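Local coordinates for acetyl-xylan esterase (Streptomyces lividans, PDB 2CC0), which probably removes acetyl groups from xylan in plant cell walls, as a metal-dependent family 4 carbohydrate esterase (EC 3.1.1.72), at residues N4-G8 against L146-Q150; P15-T19 against H155-A159; L23-R27 against A51-M57; P96-P101 against G118-W124. All coordinates share one frame. Residue numbers count along the deposited sequence, not the author numbering.

Contacts 1 and 2, centres about 24 Å apart, lie at the two ends of one strand pair: contact 1 where strands 5-12 and 151-155 begin, contact 2 in the loops after them. Contact 3 packs helix 19-28, which follows the first of these loops, against the end of helix 46-54, and touches contact 2, Thr19 CG2 lying 4.0 Å from Gln52 NE2. Contact 4 is across the chain's centre from contacts 2 and 3, about 20 Å between centres. The active-site zinc, held by Asp13, His62 and His66, lies between contacts 2 and 4, about 7 Å from the Trp157 side chain and about 6 Å from that of Arg100. Contacts 1 and 4 both reach the second subunit.

Contact 1 (N4-G8 against L146-Q150); sequences NGYVG and LGNGQ
Val7, Asn148 and Tyr6 bury the most surface here, where the extended segment 4-8 runs alongside a type II beta turn spanning Gly147 to Gln150. The two run in the same sense, with CA of Gly5 4.8 Å from CA of Asn148 and CA of Val7 5.2 Å from CA of Gln150. Asn148 and Gly149 occupy the turn corners at phi/psi -52/130 and 96/-18, the second calling for glycine; Gln150 N closes the turn on Gly147 O at 3.0 Å. Gly149 N donates to Tyr6 O (2.7 Å), and Gly8 N to Gln150 O (2.8 Å). Asn148 takes chi1 t, which brings its OD1 to 2.8 Å from Tyr6 N, where it accepts a hydrogen bond much as a strand carbonyl would. The same OD1 lies 3.2 Å from Gly5 CA, where a beta carbon would clash. Val7, chi1 m, sets CG1 3.8 Å from Leu146 CB and 3.7 Å from Gly147 O. Gln150 NE2 and Asn148 O bond reciprocally to Asn148 O and Gln150 NE2 of the second subunit. The turn thus starts the parallel pairing of strands 5-12 and 151-155 in the central sheet, just after helix 136-144; on the other side of segment 4-8, strand 177-179 bonds to Gly5 and Val7 through Cys178.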
loop_
_atom_site.group_PDB
_atom_site.type_symbol
_atom_site.label_atom_id
_atom_site.label_comp_id
_atom_site.label_asym_id
_atom_site.label_seq_id
_atom_site.Cartn_x
_atom_site.Cartn_y
_atom_site.Cartn_z
ATOM N N ASN A 4 13.697 12.456 -8.976
ATOM C CA ASN A 4 12.514 13.238 -8.566
ATOM C C ASN A 4 11.479 12.369 -7.840
ATOM O O ASN A 4 10.546 12.875 -7.207
ATOM C CB ASN A 4 11.854 13.909 -9.779
ATOM C CG ASN A 4 12.763 14.949 -10.451
ATOM O OD1 ASN A 4 13.489 15.700 -9.778
ATOM N ND2 ASN A 4 12.717 14.999 -11.770
ATOM N N GLY A 5 11.641 11.052 -7.926
ATOM C CA GLY A 5 10.723 10.126 -7.260
ATOM C C GLY A 5 11.350 8.748 -7.311
ATOM O O GLY A 5 12.380 8.566 -7.974
ATOM N N TYR A 6 10.709 7.783 -6.642
ATOM C CA TYR A 6 11.235 6.415 -6.535
ATOM C C TYR A 6 10.187 5.398 -6.872
ATOM O O TYR A 6 8.993 5.574 -6.539
ATOM C CB TYR A 6 11.794 6.150 -5.132
ATOM C CG TYR A 6 13.000 7.015 -4.850
ATOM C CD1 TYR A 6 14.280 6.582 -5.188
ATOM C CD2 TYR A 6 12.844 8.277 -4.291
ATOM C CE1 TYR A 6 15.391 7.379 -4.949
ATOM C CE2 TYR A 6 13.945 9.090 -4.050
ATOM C CZ TYR A 6 15.214 8.636 -4.389
ATOM O OH TYR A 6 16.307 9.453 -4.152
ATOM N N VAL A 7 10.627 4.321 -7.532
ATOM C CA VAL A 7 9.727 3.194 -7.784
ATOM C C VAL A 7 10.281 1.947 -7.125
ATOM O O VAL A 7 11.472 1.893 -6.817
ATOM C CB VAL A 7 9.554 2.916 -9.277
ATOM C CG1 VAL A 7 8.950 4.172 -10.018
ATOM C CG2 VAL A 7 10.888 2.430 -9.910
ATOM N N GLY A 8 9.406 0.952 -6.928
ATOM C CA GLY A 8 9.785 -0.296 -6.268
ATOM C C GLY A 8 9.919 -1.412 -7.273
ATOM O O GLY A 8 8.921 -2.052 -7.612
ATOM N N LEU A 146 4.596 3.240 -13.965
ATOM C CA LEU A 146 4.839 3.486 -12.550
ATOM C C LEU A 146 5.060 4.956 -12.266
ATOM O O LEU A 146 5.832 5.613 -12.965
ATOM C CB LEU A 146 6.074 2.726 -12.075
ATOM C CG LEU A 146 6.040 1.201 -12.121
ATOM C CD1 LEU A 146 7.467 0.656 -11.975
ATOM C CD2 LEU A 146 5.109 0.681 -11.028
ATOM N N GLY A 147 4.417 5.439 -11.201
ATOM C CA GLY A 147 4.709 6.759 -10.658
ATOM C C GLY A 147 5.451 6.673 -9.332
ATOM O O GLY A 147 5.697 5.577 -8.809
ATOM N N ASN A 148 5.804 7.826 -8.778
ATOM C CA ASN A 148 6.504 7.855 -7.510
ATOM C C ASN A 148 5.748 7.033 -6.460
ATOM O O ASN A 148 4.531 7.200 -6.273
ATOM C CB ASN A 148 6.659 9.300 -7.010
ATOM C CG ASN A 148 7.307 9.366 -5.649
ATOM O OD1 ASN A 148 8.409 8.872 -5.448
ATOM N ND2 ASN A 148 6.611 9.957 -4.689
ATOM N N GLY A 149 6.476 6.139 -5.791
ATOM C CA GLY A 149 5.927 5.328 -4.700
ATOM C C GLY A 149 5.460 3.956 -5.142
ATOM O O GLY A 149 5.291 3.068 -4.294
ATOM N N GLN A 150 5.253 3.771 -6.451
ATOM C CA GLN A 150 4.630 2.547 -6.923
ATOM C C GLN A 150 5.564 1.364 -7.109
ATOM O O GLN A 150 6.758 1.529 -7.395
ATOM C CB GLN A 150 3.808 2.816 -8.167
ATOM C CG GLN A 150 2.748 3.882 -7.872
ATOM C CD GLN A 150 1.741 4.027 -8.987
ATOM O OE1 GLN A 150 2.112 4.239 -10.141
ATOM N NE2 GLN A 150 0.444 3.936 -8.644
#

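Contact 2 (P15-T19 against H155-A159); sequences PSGST and HDWPA. With ACT (acetate ion), chain D.
A single carboxylate takes two hydroxyl donors: Ser16 OG gives to Asp156 OD1 and Thr19 OG1 to Asp156 OD2, each at 2.6 Å. Asp156, chi1 t and chi2 -93°, reaches across for this and buries the most surface of the contact. The donors sit on a type I beta turn from Ser16 to Thr19, closed by Thr19 N to Ser16 O at 3.1 Å and following the cis peptide that precedes Pro15. Ser16, chi1 near 91°, also accepts from Ser18 N with its OG at 3.0 Å, capping the turn into helix 19-28; Thr19, chi1 m, is the first helical residue. CA of Ser18 sits 5.6 Å from CA of Trp157, and CA of Thr19 6.2 Å from CA of Asp156. Both segments are loops after parallel strands of the central sheet, 5-12 and 151-155, at the end of the barrel-like fold where family 4 esterases carry their metal site. Pro158 stands at the N-cap of the next helix. One water lies 2.4 Å from Ser18 OG and donates to Trp157 O at 2.6 Å. His155 NE2 makes a weak 3.4 Å hydrogen bond to acetate OXT, an ion also bonded to Tyr103 N.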
loop_
_atom_site.group_PDB
_atom_site.type_symbol
_atom_site.label_atom_id
_atom_site.label_comp_id
_atom_site.label_asym_id
_atom_site.label_seq_id
_atom_site.Cartn_x
_atom_site.Cartn_y
_atom_site.Cartn_z
ATOM N N PRO A 15 16.173 -17.450 -5.000
ATOM C CA PRO A 15 17.114 -17.412 -6.129
ATOM C C PRO A 15 17.196 -18.752 -6.854
ATOM O O PRO A 15 16.489 -19.695 -6.492
ATOM C CB PRO A 15 18.485 -17.259 -5.429
ATOM C CG PRO A 15 18.276 -17.526 -3.985
ATOM C CD PRO A 15 16.808 -17.732 -3.706
ATOM N N SER A 16 17.949 -18.806 -7.940
ATOM C CA SER A 16 17.725 -19.668 -9.116
ATOM C C SER A 16 18.987 -19.571 -9.965
ATOM O O SER A 16 19.831 -18.680 -9.760
ATOM C CB SER A 16 16.483 -19.422 -9.944
ATOM O OG SER A 16 16.770 -18.508 -10.955
ATOM N N GLY A 17 19.133 -20.478 -10.929
ATOM C CA GLY A 17 20.205 -20.329 -11.910
ATOM C C GLY A 17 20.207 -19.070 -12.778
ATOM O O GLY A 17 21.173 -18.828 -13.511
ATOM N N SER A 18 19.124 -18.279 -12.720
ATOM C CA SER A 18 18.986 -17.024 -13.456
ATOM C C SER A 18 19.415 -15.813 -12.635
ATOM O O SER A 18 19.586 -14.713 -13.175
ATOM C CB SER A 18 17.526 -16.810 -13.886
ATOM O OG SER A 18 17.013 -17.946 -14.552
ATOM N N THR A 19 19.568 -16.007 -11.331
ATOM C CA THR A 19 19.748 -14.875 -10.420
ATOM C C THR A 19 21.019 -14.077 -10.662
ATOM O O THR A 19 20.959 -12.837 -10.745
ATOM C CB THR A 19 19.692 -15.350 -8.966
ATOM O OG1 THR A 19 18.426 -15.998 -8.762
ATOM C CG2 THR A 19 19.863 -14.165 -7.969
ATOM N N HIS A 155 9.591 -11.200 -12.033
ATOM C CA HIS A 155 10.106 -12.466 -11.511
ATOM C C HIS A 155 11.576 -12.659 -11.818
ATOM O O HIS A 155 12.097 -12.067 -12.761
ATOM C CB HIS A 155 9.272 -13.622 -12.052
ATOM C CG HIS A 155 7.867 -13.606 -11.520
ATOM N ND1 HIS A 155 6.911 -12.722 -11.977
ATOM C CD2 HIS A 155 7.288 -14.310 -10.521
ATOM C CE1 HIS A 155 5.795 -12.898 -11.294
ATOM N NE2 HIS A 155 5.994 -13.859 -10.409
ATOM N N ASP A 156 12.211 -13.534 -11.029
ATOM C CA ASP A 156 13.652 -13.815 -11.102
ATOM C C ASP A 156 14.051 -14.583 -12.387
ATOM O O ASP A 156 15.156 -14.405 -12.888
ATOM C CB ASP A 156 14.011 -14.570 -9.811
ATOM C CG ASP A 156 15.385 -15.237 -9.834
ATOM O OD1 ASP A 156 15.429 -16.426 -10.205
ATOM O OD2 ASP A 156 16.379 -14.602 -9.397
ATOM N N TRP A 157 13.134 -15.389 -12.922
ATOM C CA TRP A 157 13.443 -16.361 -13.993
ATOM C C TRP A 157 13.207 -15.976 -15.482
ATOM O O TRP A 157 13.901 -16.517 -16.353
ATOM C CB TRP A 157 12.782 -17.714 -13.667
ATOM C CG TRP A 157 11.310 -17.638 -13.495
ATOM C CD1 TRP A 157 10.628 -17.548 -12.324
ATOM C CD2 TRP A 157 10.332 -17.648 -14.543
ATOM N NE1 TRP A 157 9.264 -17.497 -12.579
ATOM C CE2 TRP A 157 9.067 -17.565 -13.935
ATOM C CE3 TRP A 157 10.412 -17.748 -15.940
ATOM C CZ2 TRP A 157 7.865 -17.541 -14.684
ATOM C CZ3 TRP A 157 9.225 -17.720 -16.691
ATOM C CH2 TRP A 157 7.975 -17.620 -16.052
ATOM N N PRO A 158 12.215 -15.104 -15.804
ATOM C CA PRO A 158 11.955 -14.923 -17.258
ATOM C C PRO A 158 13.107 -14.315 -18.070
ATOM O O PRO A 158 13.723 -13.333 -17.656
ATOM C CB PRO A 158 10.707 -14.005 -17.294
ATOM C CG PRO A 158 10.054 -14.176 -15.925
ATOM C CD PRO A 158 11.259 -14.329 -14.982
ATOM N N ALA A 159 13.414 -14.909 -19.223
ATOM C CA ALA A 159 14.436 -14.355 -20.095
ATOM C C ALA A 159 14.128 -12.923 -20.568
ATOM O O ALA A 159 15.027 -12.088 -20.693
ATOM C CB ALA A 159 14.674 -15.289 -21.286
HETATM C C ACT D . 3.700 -14.062 -6.668
HETATM O O ACT D . 3.145 -15.182 -6.570
HETATM O OXT ACT D . 4.829 -14.010 -7.235
HETATM C CH3 ACT D . 3.038 -12.834 -6.118
HETATM O O HOH W 1 15.359 -18.707 -16.150
#

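Contact 3 (L23-R27 against A51-M57); sequences LNALR and AQVDAGM
Apolar side chains carry this helix-to-helix contact, whose nearest CA pair is Leu23 and Ala55, 6.1 Å apart. Leu23 (chi1 m, chi2 t) is the main wedge: its CD1 lies 3.8 Å from Ala51 CB and 3.5 Å from Gln52 N, its CB 3.9 Å from Ala55 CB, and its CD2 3.5 Å from Met57 CG. Met57, chi1 and chi2 both m, folds back so that CE meets Leu26 CB at 3.7 Å. Among polar groups, the extended Arg27 brings NH1 2.7 Å from Asp54 O in the last turn. Backbone bonds shape that end into a Schellman motif: Met57 N to Gln52 O and Gly56 N to Val53 O, both 2.9 Å, with Gly56 at phi 96°. The chain then turns into strand 58-61. Beneath, Met35 of strand 34-37 touches Leu23, Gln52 and Met57, so both helices cover one face of the parallel sheet, while Ile165 of helix 159-174 packs on Leu26.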
loop_
_atom_site.group_PDB
_atom_site.type_symbol
_atom_site.label_atom_id
_atom_site.label_comp_id
_atom_site.label_asym_id
_atom_site.label_seq_id
_atom_site.Cartn_x
_atom_site.Cartn_y
_atom_site.Cartn_z
ATOM N N LEU A 23 21.227 -10.109 -11.413
ATOM C CA LEU A 23 21.888 -9.177 -10.499
ATOM C C LEU A 23 22.949 -8.361 -11.234
ATOM O O LEU A 23 23.065 -7.149 -11.026
ATOM C CB LEU A 23 22.533 -9.937 -9.331
ATOM C CG LEU A 23 21.599 -10.659 -8.371
ATOM C CD1 LEU A 23 22.456 -11.412 -7.323
ATOM C CD2 LEU A 23 20.640 -9.685 -7.673
ATOM N N ASN A 24 23.713 -9.038 -12.092
ATOM C CA ASN A 24 24.752 -8.354 -12.878
ATOM C C ASN A 24 24.147 -7.277 -13.781
ATOM O O ASN A 24 24.658 -6.173 -13.850
ATOM C CB ASN A 24 25.554 -9.362 -13.694
ATOM C CG ASN A 24 26.471 -10.219 -12.835
ATOM O OD1 ASN A 24 26.702 -9.934 -11.645
ATOM N ND2 ASN A 24 26.987 -11.288 -13.430
ATOM N N ALA A 25 23.041 -7.602 -14.445
ATOM C CA ALA A 25 22.331 -6.630 -15.273
ATOM C C ALA A 25 21.825 -5.441 -14.462
ATOM O O ALA A 25 22.004 -4.289 -14.856
ATOM C CB ALA A 25 21.203 -7.282 -16.047
ATOM N N LEU A 26 21.181 -5.721 -13.331
ATOM C CA LEU A 26 20.698 -4.635 -12.473
ATOM C C LEU A 26 21.841 -3.710 -12.044
ATOM O O LEU A 26 21.754 -2.501 -12.243
ATOM C CB LEU A 26 19.954 -5.183 -11.245
ATOM C CG LEU A 26 18.613 -5.883 -11.547
ATOM C CD1 LEU A 26 18.251 -6.781 -10.354
ATOM C CD2 LEU A 26 17.490 -4.842 -11.839
ATOM N N ARG A 27 22.907 -4.273 -11.460
ATOM C CA ARG A 27 24.016 -3.424 -10.999
ATOM C C ARG A 27 24.661 -2.651 -12.158
ATOM O O ARG A 27 24.986 -1.473 -12.009
ATOM C CB ARG A 27 25.068 -4.220 -10.231
ATOM C CG ARG A 27 26.149 -3.275 -9.630
ATOM C CD ARG A 27 26.767 -3.799 -8.371
ATOM N NE ARG A 27 27.299 -2.710 -7.531
ATOM C CZ ARG A 27 27.531 -2.840 -6.228
ATOM N NH1 ARG A 27 27.283 -3.993 -5.637
ATOM N NH2 ARG A 27 28.031 -1.828 -5.519
ATOM N N ALA A 51 24.614 -13.057 -2.732
ATOM C CA ALA A 51 24.931 -12.356 -3.984
ATOM C C ALA A 51 23.922 -11.224 -4.204
ATOM O O ALA A 51 24.275 -10.149 -4.660
ATOM C CB ALA A 51 24.961 -13.314 -5.175
ATOM N N GLN A 52 22.675 -11.463 -3.800
ATOM C CA GLN A 52 21.656 -10.403 -3.920
ATOM C C GLN A 52 22.029 -9.200 -3.062
ATOM O O GLN A 52 21.961 -8.045 -3.507
ATOM C CB GLN A 52 20.276 -10.924 -3.528
ATOM C CG GLN A 52 19.804 -12.037 -4.436
ATOM C CD GLN A 52 18.605 -12.770 -3.859
ATOM O OE1 GLN A 52 18.443 -12.912 -2.619
ATOM N NE2 GLN A 52 17.743 -13.217 -4.744
ATOM N N VAL A 53 22.424 -9.481 -1.827
ATOM C CA VAL A 53 22.850 -8.411 -0.894
ATOM C C VAL A 53 24.049 -7.654 -1.468
ATOM O O VAL A 53 24.074 -6.395 -1.491
ATOM C CB VAL A 53 23.163 -8.981 0.506
ATOM C CG1 VAL A 53 23.649 -7.867 1.467
ATOM C CG2 VAL A 53 21.922 -9.714 1.076
ATOM N N ASP A 54 25.045 -8.407 -1.932
ATOM C CA ASP A 54 26.281 -7.798 -2.462
ATOM C C ASP A 54 26.078 -6.999 -3.748
ATOM O O ASP A 54 26.889 -6.113 -4.085
ATOM C CB ASP A 54 27.325 -8.892 -2.676
ATOM C CG ASP A 54 27.866 -9.452 -1.357
ATOM O OD1 ASP A 54 27.681 -8.833 -0.273
ATOM O OD2 ASP A 54 28.493 -10.535 -1.424
ATOM N N ALA A 55 24.976 -7.289 -4.445
ATOM C CA ALA A 55 24.590 -6.544 -5.646
ATOM C C ALA A 55 23.832 -5.253 -5.329
ATOM O O ALA A 55 23.577 -4.452 -6.231
ATOM C CB ALA A 55 23.774 -7.429 -6.554
ATOM N N GLY A 56 23.465 -5.067 -4.050
ATOM C CA GLY A 56 22.744 -3.871 -3.607
ATOM C C GLY A 56 21.243 -4.090 -3.541
ATOM O O GLY A 56 20.484 -3.123 -3.500
ATOM N N MET A 57 20.816 -5.350 -3.490
ATOM C CA MET A 57 19.356 -5.651 -3.392
ATOM C C MET A 57 18.918 -5.787 -1.930
ATOM O O MET A 57 19.750 -5.997 -1.041
ATOM C CB MET A 57 19.002 -6.957 -4.132
ATOM C CG MET A 57 19.566 -7.057 -5.569
ATOM S SD MET A 57 19.073 -5.653 -6.593
ATOM C CE MET A 57 20.538 -5.377 -7.616
#

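Contact 4 (P96-P101 against G118-W124); sequences PKLFRP and GLTEVIW
This is a parallel strand pairing inside a beta-alpha-beta unit (strand 98-99, helix 108-116, strand 120-121), set beside strand 58-61 of the central sheet, where Leu98 and Arg100 make backbone bonds to Asn61. Leu98 bridges Thr120 (CA to CA 4.8 Å) and Phe99 bridges Glu121 (CA to CA 5.0 Å). Three backbone bonds zip the pair: Thr120 N to Lys97 O at 2.8 Å, Phe99 N to Thr120 O at 2.9 Å and Val122 N to Phe99 O at 2.8 Å. At the entry, Gly118 (phi 65°) closes helix 108-116 in a Schellman motif, and Lys97, its chi1 to chi3 all m, curls to bond NZ to Gly118 O at 2.8 Å. Leu98 CD2 packs 4.0 Å from both Thr120 CB and Val122 CG2; on the other face Phe99 CB meets Leu119 CB at 3.9 Å. Arg100-Pro101 opens the family's RPPY motif, beside the zinc site: Arg100 NH1 salt-bridges Asp12, and Arg100 O accepts from His62. The Trp124 edge meets one face of that guanidinium, CE3 to NE 3.8 Å, while Arg100 NE donates to Val122 O at 3.2 Å and NH2 to Ile123 O at 2.8 Å.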
loop_
_atom_site.group_PDB
_atom_site.type_symbol
_atom_site.label_atom_id
_atom_site.label_comp_id
_atom_site.label_asym_id
_atom_site.label_seq_id
_atom_site.Cartn_x
_atom_site.Cartn_y
_atom_site.Cartn_z
ATOM N N PRO A 96 14.026 -10.524 6.972
ATOM C CA PRO A 96 13.090 -9.683 6.190
ATOM C C PRO A 96 12.064 -8.900 7.009
ATOM O O PRO A 96 11.592 -9.362 8.050
ATOM C CB PRO A 96 12.360 -10.695 5.286
ATOM C CG PRO A 96 13.331 -11.842 5.149
ATOM C CD PRO A 96 14.022 -11.926 6.528
ATOM N N LYS A 97 11.741 -7.708 6.504
ATOM C CA LYS A 97 10.641 -6.919 7.053
ATOM C C LYS A 97 9.444 -6.870 6.129
ATOM O O LYS A 97 8.398 -6.336 6.515
ATOM C CB LYS A 97 11.086 -5.473 7.382
ATOM C CG LYS A 97 12.150 -5.339 8.493
ATOM C CD LYS A 97 11.745 -5.955 9.810
ATOM C CE LYS A 97 10.512 -5.311 10.406
ATOM N NZ LYS A 97 10.038 -5.969 11.655
ATOM N N LEU A 98 9.589 -7.448 4.927
ATOM C CA LEU A 98 8.530 -7.440 3.899
ATOM C C LEU A 98 8.136 -8.853 3.488
ATOM O O LEU A 98 8.988 -9.741 3.392
ATOM C CB LEU A 98 9.005 -6.707 2.642
ATOM C CG LEU A 98 9.580 -5.297 2.851
ATOM C CD1 LEU A 98 10.098 -4.781 1.534
ATOM C CD2 LEU A 98 8.539 -4.350 3.488
ATOM N N PHE A 99 6.844 -9.050 3.225
ATOM C CA PHE A 99 6.335 -10.348 2.807
ATOM C C PHE A 99 5.380 -10.152 1.653
ATOM O O PHE A 99 4.486 -9.302 1.724
ATOM C CB PHE A 99 5.587 -11.006 3.985
ATOM C CG PHE A 99 4.818 -12.259 3.591
ATOM C CD1 PHE A 99 5.493 -13.458 3.351
ATOM C CD2 PHE A 99 3.419 -12.214 3.428
ATOM C CE1 PHE A 99 4.768 -14.601 2.962
ATOM C CE2 PHE A 99 2.687 -13.339 3.034
ATOM C CZ PHE A 99 3.372 -14.553 2.805
ATOM N N ARG A 100 5.553 -10.936 0.588
ATOM C CA ARG A 100 4.575 -10.895 -0.510
ATOM C C ARG A 100 3.853 -12.232 -0.548
ATOM O O ARG A 100 4.502 -13.285 -0.697
ATOM C CB ARG A 100 5.249 -10.612 -1.863
ATOM C CG ARG A 100 4.263 -10.662 -3.034
ATOM C CD ARG A 100 4.976 -10.179 -4.267
ATOM N NE ARG A 100 5.023 -8.712 -4.332
ATOM C CZ ARG A 100 5.893 -8.047 -5.096
ATOM N NH1 ARG A 100 6.808 -8.727 -5.792
ATOM N NH2 ARG A 100 5.856 -6.725 -5.143
ATOM N N PRO A 101 2.516 -12.219 -0.393
ATOM C CA PRO A 101 1.810 -13.496 -0.424
ATOM C C PRO A 101 1.919 -14.101 -1.832
ATOM O O PRO A 101 1.773 -13.387 -2.835
ATOM C CB PRO A 101 0.343 -13.098 -0.183
ATOM C CG PRO A 101 0.385 -11.732 0.428
ATOM C CD PRO A 101 1.596 -11.076 -0.219
ATOM N N GLY A 118 6.577 -9.536 12.335
ATOM C CA GLY A 118 6.974 -8.172 12.015
ATOM C C GLY A 118 7.119 -7.892 10.533
ATOM O O GLY A 118 7.974 -7.079 10.129
ATOM N N LEU A 119 6.283 -8.550 9.728
ATOM C CA LEU A 119 6.322 -8.413 8.270
ATOM C C LEU A 119 5.216 -7.488 7.745
ATOM O O LEU A 119 4.058 -7.625 8.111
ATOM C CB LEU A 119 6.159 -9.800 7.623
ATOM C CG LEU A 119 7.339 -10.743 7.859
ATOM C CD1 LEU A 119 6.915 -12.188 7.571
ATOM C CD2 LEU A 119 8.579 -10.398 6.999
ATOM N N THR A 120 5.596 -6.578 6.860
ATOM C CA THR A 120 4.636 -5.754 6.124
ATOM C C THR A 120 4.249 -6.474 4.842
ATOM O O THR A 120 5.127 -6.889 4.093
ATOM C CB THR A 120 5.299 -4.412 5.810
ATOM O OG1 THR A 120 5.590 -3.789 7.071
ATOM C CG2 THR A 120 4.373 -3.487 4.994
ATOM N N GLU A 121 2.943 -6.592 4.569
ATOM C CA GLU A 121 2.500 -7.237 3.322
ATOM C C GLU A 121 2.718 -6.299 2.154
ATOM O O GLU A 121 2.352 -5.116 2.216
ATOM C CB GLU A 121 1.015 -7.606 3.429
ATOM C CG GLU A 121 0.463 -8.429 2.294
ATOM C CD GLU A 121 -0.974 -8.781 2.599
ATOM O OE1 GLU A 121 -1.207 -9.822 3.260
ATOM O OE2 GLU A 121 -1.850 -7.992 2.192
ATOM N N VAL A 122 3.265 -6.841 1.072
ATOM C CA VAL A 122 3.550 -6.067 -0.125
ATOM C C VAL A 122 2.959 -6.793 -1.318
ATOM O O VAL A 122 3.413 -7.881 -1.685
ATOM C CB VAL A 122 5.067 -5.894 -0.332
ATOM C CG1 VAL A 122 5.339 -5.146 -1.646
ATOM C CG2 VAL A 122 5.684 -5.141 0.865
ATOM N N ILE A 123 1.918 -6.202 -1.899
ATOM C CA ILE A 123 1.322 -6.689 -3.135
ATOM C C ILE A 123 2.057 -5.995 -4.287
ATOM O O ILE A 123 3.265 -6.077 -4.387
ATOM C CB ILE A 123 -0.235 -6.472 -3.149
ATOM C CG1 ILE A 123 -0.846 -6.903 -1.808
ATOM C CG2 ILE A 123 -0.887 -7.258 -4.294
ATOM C CD1 ILE A 123 -0.695 -8.430 -1.499
ATOM N N TRP A 124 1.340 -5.267 -5.132
ATOM C CA TRP A 124 1.982 -4.511 -6.217
ATOM C C TRP A 124 0.947 -3.542 -6.794
ATOM O O TRP A 124 -0.266 -3.676 -6.543
ATOM C CB TRP A 124 2.550 -5.421 -7.339
ATOM C CG TRP A 124 1.543 -6.372 -7.866
ATOM C CD1 TRP A 124 0.604 -6.120 -8.839
ATOM C CD2 TRP A 124 1.331 -7.723 -7.436
ATOM N NE1 TRP A 124 -0.186 -7.234 -9.035
ATOM C CE2 TRP A 124 0.242 -8.233 -8.194
ATOM C CE3 TRP A 124 1.955 -8.561 -6.484
ATOM C CZ2 TRP A 124 -0.243 -9.547 -8.030
ATOM C CZ3 TRP A 124 1.455 -9.872 -6.307
ATOM C CH2 TRP A 124 0.373 -10.341 -7.090
#